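Local coordinates for alginate biosynthesis protein AlgX (Pseudomonas aeruginosa, PDB 4KNC) that takes part in O-acetylating the exopolysaccharide alginate and protects the polymer from degradation while it crosses the periplasm, at residues 148-153 with 247-252; 187-192 with 212-217; 84-89 with 141-146. One frame throughout, in Å; residues are numbered along the deposited sequence.

Contact 1. Residues 148-153 with 247-252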
loop_
_atom_site.group_PDB
_atom_site.type_symbol
_atom_site.label_atom_id
_atom_site.label_comp_id
_atom_site.label_asym_id
_atom_site.label_seq_id
_atom_site.Cartn_x
_atom_site.Cartn_y
_atom_site.Cartn_z
ATOM N N ASP A 148 -7.106 11.192 15.123
ATOM C CA ASP A 148 -6.042 10.567 14.346
ATOM C C ASP A 148 -6.648 9.723 13.229
ATOM O O ASP A 148 -7.829 9.388 13.274
ATOM C CB ASP A 148 -5.151 9.707 15.250
ATOM C CG ASP A 148 -3.847 9.312 14.578
ATOM O OD1 ASP A 148 -2.968 10.187 14.392
ATOM O OD2 ASP A 148 -3.682 8.119 14.251
ATOM N N HIS A 149 -5.831 9.392 12.233
ATOM C CA HIS A 149 -6.277 8.613 11.079
ATOM C C HIS A 149 -6.106 7.091 11.262
ATOM O O HIS A 149 -6.555 6.312 10.434
ATOM C CB HIS A 149 -5.540 9.086 9.809
ATOM C CG HIS A 149 -4.051 8.930 9.879
ATOM N ND1 HIS A 149 -3.266 9.668 10.742
ATOM C CD2 HIS A 149 -3.199 8.132 9.188
ATOM C CE1 HIS A 149 -1.998 9.322 10.586
ATOM N NE2 HIS A 149 -1.930 8.395 9.648
ATOM N N HIS A 150 -5.438 6.668 12.330
ATOM C CA HIS A 150 -5.274 5.238 12.598
ATOM C C HIS A 150 -6.486 4.687 13.335
ATOM O O HIS A 150 -7.117 5.404 14.116
ATOM C CB HIS A 150 -4.021 4.973 13.441
ATOM C CG HIS A 150 -2.745 5.315 12.740
ATOM N ND1 HIS A 150 -2.066 6.493 12.972
ATOM C CD2 HIS A 150 -2.038 4.650 11.795
ATOM C CE1 HIS A 150 -0.990 6.532 12.202
ATOM N NE2 HIS A 150 -0.954 5.432 11.475
ATOM N N TRP A 151 -6.820 3.421 13.080
ATOM C CA TRP A 151 -7.749 2.717 13.947
ATOM C C TRP A 151 -7.070 2.483 15.293
ATOM O O TRP A 151 -5.848 2.473 15.380
ATOM C CB TRP A 151 -8.232 1.378 13.326
ATOM C CG TRP A 151 -7.177 0.487 12.686
ATOM C CD1 TRP A 151 -5.831 0.438 12.971
ATOM C CD2 TRP A 151 -7.399 -0.485 11.649
ATOM N NE1 TRP A 151 -5.210 -0.504 12.176
ATOM C CE2 TRP A 151 -6.152 -1.079 11.355
ATOM C CE3 TRP A 151 -8.530 -0.896 10.932
ATOM C CZ2 TRP A 151 -6.010 -2.063 10.372
ATOM C CZ3 TRP A 151 -8.384 -1.860 9.961
ATOM C CH2 TRP A 151 -7.134 -2.446 9.696
ATOM N N THR A 152 -7.859 2.319 16.345
ATOM C CA THR A 152 -7.318 1.835 17.608
ATOM C C THR A 152 -7.081 0.330 17.447
ATOM O O THR A 152 -7.567 -0.269 16.485
ATOM C CB THR A 152 -8.327 2.018 18.740
ATOM O OG1 THR A 152 -9.542 1.306 18.423
ATOM C CG2 THR A 152 -8.629 3.503 18.952
ATOM N N PRO A 153 -6.332 -0.286 18.379
ATOM C CA PRO A 153 -6.242 -1.749 18.374
ATOM C C PRO A 153 -7.606 -2.448 18.359
ATOM O O PRO A 153 -7.730 -3.419 17.632
ATOM C CB PRO A 153 -5.480 -2.049 19.654
ATOM C CG PRO A 153 -4.550 -0.864 19.767
ATOM C CD PRO A 153 -5.346 0.316 19.296
ATOM N N PRO A 247 2.950 -2.774 14.062
ATOM C CA PRO A 247 2.930 -3.520 15.327
ATOM C C PRO A 247 2.074 -2.881 16.418
ATOM O O PRO A 247 1.419 -3.599 17.163
ATOM C CB PRO A 247 4.401 -3.523 15.746
ATOM C CG PRO A 247 5.151 -3.405 14.454
ATOM C CD PRO A 247 4.322 -2.493 13.603
ATOM N N ALA A 248 2.066 -1.555 16.491
ATOM C CA ALA A 248 1.340 -0.843 17.542
ATOM C C ALA A 248 -0.148 -1.185 17.611
ATOM O O ALA A 248 -0.728 -1.155 18.689
ATOM C CB ALA A 248 1.516 0.669 17.381
ATOM N N TYR A 249 -0.770 -1.492 16.469
ATOM C CA TYR A 249 -2.209 -1.712 16.462
ATOM C C TYR A 249 -2.528 -3.194 16.402
ATOM O O TYR A 249 -3.675 -3.583 16.584
ATOM C CB TYR A 249 -2.887 -0.946 15.322
ATOM C CG TYR A 249 -2.347 0.451 15.197
ATOM C CD1 TYR A 249 -2.677 1.431 16.136
ATOM C CD2 TYR A 249 -1.473 0.785 14.171
ATOM C CE1 TYR A 249 -2.166 2.708 16.043
ATOM C CE2 TYR A 249 -0.954 2.068 14.067
ATOM C CZ TYR A 249 -1.303 3.024 15.001
ATOM O OH TYR A 249 -0.777 4.299 14.895
ATOM N N ASN A 250 -1.504 -4.003 16.133
ATOM C CA ASN A 250 -1.613 -5.458 16.177
ATOM C C ASN A 250 -2.609 -6.087 15.172
ATOM O O ASN A 250 -3.190 -7.131 15.445
ATOM C CB ASN A 250 -1.916 -5.946 17.606
ATOM C CG ASN A 250 -1.595 -7.433 17.789
ATOM O OD1 ASN A 250 -0.517 -7.873 17.414
ATOM N ND2 ASN A 250 -2.550 -8.213 18.325
ATOM N N PHE A 251 -2.790 -5.460 14.016
ATOM C CA PHE A 251 -3.685 -5.991 12.983
ATOM C C PHE A 251 -3.252 -7.394 12.547
ATOM O O PHE A 251 -4.078 -8.313 12.502
ATOM C CB PHE A 251 -3.763 -5.029 11.795
ATOM C CG PHE A 251 -4.673 -5.488 10.670
ATOM C CD1 PHE A 251 -6.000 -5.819 10.914
ATOM C CD2 PHE A 251 -4.207 -5.527 9.358
ATOM C CE1 PHE A 251 -6.839 -6.221 9.871
ATOM C CE2 PHE A 251 -5.045 -5.911 8.303
ATOM C CZ PHE A 251 -6.365 -6.269 8.569
ATOM N N ALA A 252 -1.963 -7.579 12.272
ATOM C CA ALA A 252 -1.457 -8.919 11.918
ATOM C C ALA A 252 -1.690 -9.966 13.026
ATOM O O ALA A 252 -2.050 -11.109 12.749
ATOM C CB ALA A 252 0.008 -8.858 11.563
#
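In His-150 and Tyr-249, which meet across the contact, chi1 of -65° and -43° puts each CG anti to its own carbonyl carbon, beside the backbone N. Tyr-249 OH sits over the centre of the His-150 ring, 3.1 Å from its CG; the two ring planes are near parallel but slid apart, with little overlap. The hydroxyl is hydrogen-bonded to Lys-191 NZ. At the imidazole edge, ND1 donates in plane to the syn lone pair of Asp-148 OD2 (2.6 Å from His-150 ND1), and the same oxygen takes the backbone N of His-150 from above the carboxylate plane, closing an Asx turn. With Ser-243, whose OG is bonded to His-150 NE2, this gives the Ser-His-Asp geometry of an SGNH hydrolase-like domain, with Ser-243 the inferred nucleophile, His-150 the inferred proton acceptor and Asp-148 the third inferred active-site residue. Trp-151 extends the aromatic cluster: the edge of its five-membered ring turns toward the Tyr-249 face, offset, with planes at 63°, while CZ2 lies 3.7 Å from Phe-251 CG. Its NE1 bonds to Asn-244 O. Pro-153 packs its CD against the edge of the Tyr-249 ring.

Contact 2. Residues 187-192 with 212-217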
loop_
_atom_site.group_PDB
_atom_site.type_symbol
_atom_site.label_atom_id
_atom_site.label_comp_id
_atom_site.label_asym_id
_atom_site.label_seq_id
_atom_site.Cartn_x
_atom_site.Cartn_y
_atom_site.Cartn_z
ATOM N N GLY A 187 0.170 -3.640 27.613
ATOM C CA GLY A 187 0.497 -2.282 28.003
ATOM C C GLY A 187 -0.542 -1.307 27.497
ATOM O O GLY A 187 -1.599 -1.715 27.014
ATOM N N LEU A 188 -0.254 -0.015 27.626
ATOM C CA LEU A 188 -1.130 1.001 27.081
ATOM C C LEU A 188 -0.447 1.647 25.880
ATOM O O LEU A 188 0.778 1.752 25.835
ATOM C CB LEU A 188 -1.474 2.052 28.140
ATOM C CG LEU A 188 -2.121 1.551 29.435
ATOM C CD1 LEU A 188 -2.186 2.688 30.454
ATOM C CD2 LEU A 188 -3.517 0.960 29.198
ATOM N N LEU A 189 -1.244 2.041 24.892
ATOM C CA LEU A 189 -0.719 2.699 23.705
ATOM C C LEU A 189 -1.089 4.175 23.776
ATOM O O LEU A 189 -2.264 4.531 23.846
ATOM C CB LEU A 189 -1.295 2.053 22.428
ATOM C CG LEU A 189 -1.014 2.740 21.082
ATOM C CD1 LEU A 189 0.468 2.696 20.727
ATOM C CD2 LEU A 189 -1.824 2.147 19.946
ATOM N N SER A 190 -0.088 5.041 23.768
ATOM C CA SER A 190 -0.357 6.464 23.845
ATOM C C SER A 190 -0.422 7.071 22.452
ATOM O O SER A 190 0.432 6.802 21.612
ATOM C CB SER A 190 0.741 7.166 24.641
ATOM O OG SER A 190 1.982 7.054 23.969
ATOM N N LYS A 191 -1.419 7.912 22.209
ATOM C CA LYS A 191 -1.445 8.648 20.950
ATOM C C LYS A 191 -1.992 10.055 21.093
ATOM O O LYS A 191 -3.107 10.260 21.570
ATOM C CB LYS A 191 -2.243 7.906 19.871
ATOM C CG LYS A 191 -2.116 8.597 18.499
ATOM C CD LYS A 191 -2.568 7.714 17.362
ATOM C CE LYS A 191 -1.596 6.579 17.120
ATOM N NZ LYS A 191 -0.457 7.013 16.288
ATOM N N LEU A 192 -1.188 11.028 20.689
ATOM C CA LEU A 192 -1.686 12.379 20.518
ATOM C C LEU A 192 -1.930 12.460 19.020
ATOM O O LEU A 192 -0.988 12.374 18.231
ATOM C CB LEU A 192 -0.643 13.416 20.969
ATOM C CG LEU A 192 -1.001 14.890 20.732
ATOM C CD1 LEU A 192 -2.285 15.243 21.467
ATOM C CD2 LEU A 192 0.135 15.846 21.123
ATOM N N VAL A 212 -4.861 3.943 24.986
ATOM C CA VAL A 212 -5.730 2.789 24.763
ATOM C C VAL A 212 -4.982 1.491 25.038
ATOM O O VAL A 212 -3.758 1.491 25.204
ATOM C CB VAL A 212 -6.268 2.752 23.313
ATOM C CG1 VAL A 212 -7.100 3.988 23.034
ATOM C CG2 VAL A 212 -5.114 2.648 22.307
ATOM N N ASP A 213 -5.727 0.390 25.078
ATOM C CA ASP A 213 -5.155 -0.943 25.290
ATOM C C ASP A 213 -4.221 -1.352 24.151
ATOM O O ASP A 213 -4.592 -1.289 22.975
ATOM C CB ASP A 213 -6.274 -1.973 25.411
ATOM C CG ASP A 213 -7.156 -1.734 26.616
ATOM O OD1 ASP A 213 -6.628 -1.255 27.648
ATOM O OD2 ASP A 213 -8.374 -2.032 26.525
ATOM N N ARG A 214 -3.002 -1.750 24.489
ATOM C CA ARG A 214 -2.099 -2.283 23.469
ATOM C C ARG A 214 -2.038 -3.815 23.540
ATOM O O ARG A 214 -1.947 -4.376 24.624
ATOM C CB ARG A 214 -0.707 -1.691 23.635
ATOM C CG ARG A 214 0.204 -1.990 22.468
ATOM C CD ARG A 214 1.492 -1.177 22.538
ATOM N NE ARG A 214 2.309 -1.548 23.688
ATOM C CZ ARG A 214 3.070 -2.638 23.742
ATOM N NH1 ARG A 214 3.107 -3.476 22.709
ATOM N NH2 ARG A 214 3.784 -2.900 24.833
ATOM N N PHE A 215 -2.079 -4.487 22.394
ATOM C CA PHE A 215 -2.109 -5.952 22.374
ATOM C C PHE A 215 -0.940 -6.581 21.628
ATOM O O PHE A 215 -0.424 -6.020 20.663
ATOM C CB PHE A 215 -3.411 -6.455 21.730
ATOM C CG PHE A 215 -4.647 -6.107 22.515
ATOM C CD1 PHE A 215 -5.269 -4.882 22.349
ATOM C CD2 PHE A 215 -5.176 -6.997 23.428
ATOM C CE1 PHE A 215 -6.394 -4.558 23.070
ATOM C CE2 PHE A 215 -6.306 -6.678 24.162
ATOM C CZ PHE A 215 -6.918 -5.460 23.980
ATOM N N GLU A 216 -0.557 -7.771 22.072
ATOM C CA GLU A 216 0.352 -8.626 21.313
ATOM C C GLU A 216 -0.197 -10.052 21.196
ATOM O O GLU A 216 -1.001 -10.493 22.027
ATOM C CB GLU A 216 1.744 -8.624 21.934
ATOM C CG GLU A 216 2.420 -7.260 21.838
ATOM C CD GLU A 216 3.826 -7.259 22.391
ATOM O OE1 GLU A 216 4.232 -8.275 23.001
ATOM O OE2 GLU A 216 4.523 -6.235 22.216
ATOM N N THR A 217 0.232 -10.759 20.155
ATOM C CA THR A 217 -0.267 -12.098 19.880
ATOM C C THR A 217 0.884 -13.097 19.848
ATOM O O THR A 217 1.934 -12.823 19.267
ATOM C CB THR A 217 -1.006 -12.145 18.535
ATOM O OG1 THR A 217 -2.084 -11.194 18.538
ATOM C CG2 THR A 217 -1.548 -13.538 18.267
#
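Leu-189 and Val-212 form an antiparallel hydrogen-bonded pair in which both backbone N-H groups and both carbonyls are used. Leu-189 N donates to Val-212 O at 2.6 Å in an almost straight bond (173°), and Val-212 N returns one to Leu-189 O at 2.9 Å. Val-212 O is also approached by Leu-188 CA, a CA-H...O contact of 3.3 Å. Two residues along, Arg-214 N donates to Gly-187 O, 2.9 Å from it, with the donor above the carbonyl plane. Leu-188 and Asp-213 make the intervening non-hydrogen-bonded pair, and their side chains diverge. On the face shared by Leu-189 and Val-212 the two side chains lie side by side, pointing the same way, with Leu-189 CB 3.9 Å from Val-212 CG2. Arg-214 starts out on that face too. Its chain bends at chi3 (65°), and NH1, in the guanidinium plane, makes a salt bridge to Glu-216 OE2 at 3.1 Å, meeting the carboxylate from above its plane. Asp-213 OD1 is paired with Arg-185. This contact belongs to a two-stranded antiparallel sheet of strands 180-191 and 210-220, with helix 194-203 in the connection; Pro-153 at the start of helix 153-169 packs on Leu-189, Val-212 and Phe-215, while Phe-145 from the preceding loop touches Leu-189 and Val-212.

Contact 3. Residues 84-89 with 141-146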
loop_
_atom_site.group_PDB
_atom_site.type_symbol
_atom_site.label_atom_id
_atom_site.label_comp_id
_atom_site.label_asym_id
_atom_site.label_seq_id
_atom_site.Cartn_x
_atom_site.Cartn_y
_atom_site.Cartn_z
ATOM N N VAL A 84 -7.844 -5.269 1.775
ATOM C CA VAL A 84 -8.477 -4.661 2.928
ATOM C C VAL A 84 -8.627 -3.171 2.651
ATOM O O VAL A 84 -7.656 -2.413 2.708
ATOM C CB VAL A 84 -7.667 -4.905 4.191
ATOM C CG1 VAL A 84 -8.179 -4.005 5.331
ATOM C CG2 VAL A 84 -7.756 -6.403 4.576
ATOM N N TYR A 85 -9.845 -2.769 2.312
ATOM C CA TYR A 85 -10.150 -1.404 1.917
ATOM C C TYR A 85 -10.673 -0.694 3.157
ATOM O O TYR A 85 -11.872 -0.736 3.447
ATOM C CB TYR A 85 -11.230 -1.443 0.836
ATOM C CG TYR A 85 -11.445 -0.182 0.004
ATOM C CD1 TYR A 85 -10.380 0.470 -0.629
ATOM C CD2 TYR A 85 -12.730 0.321 -0.197
ATOM C CE1 TYR A 85 -10.596 1.601 -1.425
ATOM C CE2 TYR A 85 -12.955 1.449 -0.987
ATOM C CZ TYR A 85 -11.887 2.082 -1.588
ATOM O OH TYR A 85 -12.128 3.189 -2.357
ATOM N N GLN A 86 -9.765 -0.078 3.910
ATOM C CA GLN A 86 -10.113 0.470 5.226
ATOM C C GLN A 86 -11.227 1.520 5.098
ATOM O O GLN A 86 -11.126 2.458 4.315
ATOM C CB GLN A 86 -8.874 1.075 5.901
ATOM C CG GLN A 86 -9.022 1.247 7.422
ATOM C CD GLN A 86 -7.894 2.087 8.036
ATOM O OE1 GLN A 86 -7.330 2.968 7.377
ATOM N NE2 GLN A 86 -7.561 1.808 9.296
ATOM N N PRO A 87 -12.319 1.335 5.838
ATOM C CA PRO A 87 -13.451 2.261 5.697
ATOM C C PRO A 87 -13.197 3.623 6.365
ATOM O O PRO A 87 -12.297 3.762 7.190
ATOM C CB PRO A 87 -14.597 1.518 6.386
ATOM C CG PRO A 87 -13.905 0.603 7.388
ATOM C CD PRO A 87 -12.629 0.179 6.703
ATOM N N THR A 88 -13.986 4.625 6.012
ATOM C CA THR A 88 -13.720 5.971 6.525
ATOM C C THR A 88 -14.135 6.135 7.986
ATOM O O THR A 88 -14.927 5.356 8.526
ATOM C CB THR A 88 -14.360 7.060 5.641
ATOM O OG1 THR A 88 -15.768 6.816 5.505
ATOM C CG2 THR A 88 -13.707 7.069 4.245
ATOM N N ARG A 89 -13.570 7.142 8.632
ATOM C CA ARG A 89 -13.926 7.468 9.999
ATOM C C ARG A 89 -15.379 7.908 10.032
ATOM O O ARG A 89 -16.077 7.696 11.014
ATOM C CB ARG A 89 -12.998 8.570 10.545
ATOM C CG ARG A 89 -11.521 8.156 10.528
ATOM C CD ARG A 89 -10.570 9.293 10.939
ATOM N NE ARG A 89 -10.592 9.570 12.379
ATOM C CZ ARG A 89 -11.273 10.566 12.943
ATOM N NH1 ARG A 89 -12.005 11.389 12.190
ATOM N NH2 ARG A 89 -11.215 10.745 14.260
ATOM N N HIS A 141 -15.315 0.821 23.040
ATOM C CA HIS A 141 -13.988 1.094 22.507
ATOM C C HIS A 141 -14.094 1.515 21.043
ATOM O O HIS A 141 -14.224 0.670 20.158
ATOM C CB HIS A 141 -13.096 -0.138 22.637
ATOM C CG HIS A 141 -12.839 -0.545 24.055
ATOM N ND1 HIS A 141 -13.156 -1.795 24.542
ATOM C CD2 HIS A 141 -12.294 0.136 25.090
ATOM C CE1 HIS A 141 -12.815 -1.868 25.815
ATOM N NE2 HIS A 141 -12.287 -0.710 26.172
ATOM N N ALA A 142 -14.045 2.821 20.806
ATOM C CA ALA A 142 -14.230 3.380 19.471
ATOM C C ALA A 142 -13.279 2.757 18.447
ATOM O O ALA A 142 -12.104 2.516 18.744
ATOM C CB ALA A 142 -14.033 4.890 19.517
ATOM N N TYR A 143 -13.789 2.503 17.244
ATOM C CA TYR A 143 -12.984 1.916 16.166
ATOM C C TYR A 143 -11.747 2.795 15.881
ATOM O O TYR A 143 -10.615 2.295 15.809
ATOM C CB TYR A 143 -13.865 1.770 14.925
ATOM C CG TYR A 143 -13.264 1.099 13.704
ATOM C CD1 TYR A 143 -12.408 1.793 12.856
ATOM C CD2 TYR A 143 -13.626 -0.205 13.346
ATOM C CE1 TYR A 143 -11.875 1.195 11.726
ATOM C CE2 TYR A 143 -13.109 -0.804 12.209
ATOM C CZ TYR A 143 -12.223 -0.098 11.403
ATOM O OH TYR A 143 -11.681 -0.675 10.265
ATOM N N TYR A 144 -11.970 4.104 15.765
ATOM C CA TYR A 144 -10.903 5.077 15.457
ATOM C C TYR A 144 -10.448 5.921 16.641
ATOM O O TYR A 144 -11.229 6.186 17.554
ATOM C CB TYR A 144 -11.368 6.033 14.358
ATOM C CG TYR A 144 -11.143 5.505 12.957
ATOM C CD1 TYR A 144 -9.864 5.489 12.406
ATOM C CD2 TYR A 144 -12.205 5.023 12.183
ATOM C CE1 TYR A 144 -9.637 5.010 11.129
ATOM C CE2 TYR A 144 -11.989 4.539 10.891
ATOM C CZ TYR A 144 -10.696 4.534 10.377
ATOM O OH TYR A 144 -10.440 4.066 9.112
ATOM N N PHE A 145 -9.190 6.363 16.620
ATOM C CA PHE A 145 -8.755 7.399 17.552
ATOM C C PHE A 145 -9.580 8.670 17.318
ATOM O O PHE A 145 -10.027 8.935 16.193
ATOM C CB PHE A 145 -7.252 7.700 17.422
ATOM C CG PHE A 145 -6.350 6.632 18.013
ATOM C CD1 PHE A 145 -6.089 6.592 19.382
ATOM C CD2 PHE A 145 -5.765 5.667 17.197
ATOM C CE1 PHE A 145 -5.258 5.606 19.925
ATOM C CE2 PHE A 145 -4.935 4.686 17.723
ATOM C CZ PHE A 145 -4.678 4.659 19.096
ATOM N N LYS A 146 -9.774 9.437 18.391
ATOM C CA LYS A 146 -10.524 10.699 18.384
ATOM C C LYS A 146 -10.025 11.730 17.387
ATOM O O LYS A 146 -10.821 12.410 16.741
ATOM C CB LYS A 146 -10.495 11.342 19.779
ATOM C CG LYS A 146 -11.260 10.556 20.830
ATOM C CD LYS A 146 -11.161 11.231 22.200
ATOM C CE LYS A 146 -12.107 10.597 23.192
ATOM N NZ LYS A 146 -12.033 11.305 24.496
#
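Arg-89 sets its CG over the face of the Tyr-144 ring, 3.4 Å from the ring centroid and only 3° off the normal, a CH-pi contact. A chi3 of 74° places NE at a bend in the chain, and NH2 donates to Phe-145 O, 2.9 Å from Arg-89 NH2, with the acceptor in the guanidinium plane and the donor in the carbonyl plane. NH1 pairs with Asp-52 and also bonds to Leu-46 O. The far end of the Tyr-144 ring is fixed by its hydroxyl, which donates to Pro-87 O at 2.7 Å, nearly along the C=O axis. Gln-86, extended beyond CG, meets this hydroxyl tip to tip, with CD 3.4 Å from Tyr-144 OH; its NE2 is hydrogen-bonded to Asn-244 OD1. Tyr-143 swings CG anti to the backbone N (chi1 -176°) and crosses Pro-87 at about a right angle, OH 3.8 Å from Pro-87 CD and bonded to Ser-159. The contact thus joins the exit of strand 80-85, an outermost strand of the parallel sheet, and the start of helix 89-93 to the loop that leads into helix 153-169.

In the fold
All three contacts lie in the SGNH hydrolase-like domain, on the same side of the chain's centre. Along the chain contact 3 closes before contact 1 opens, and contact 2 is nested within the loop that contact 1 closes. The centre of contact 1 is about 9 Å from each of the other two centres, which are about 16 Å apart. Segments 141-146 and 148-153 share the loop before helix 153-169, where Thr-152 bonds to Tyr-143 and Ala-142. Asn-250 of contact 1 reaches Thr-217 of contact 2, and Phe-145 of contact 3 packs on Lys-191 of contact 2. Contact 1, holding the inferred active-site aspartate and histidine, touches both others, on the two-stranded sheet and at the end of strand 80-85.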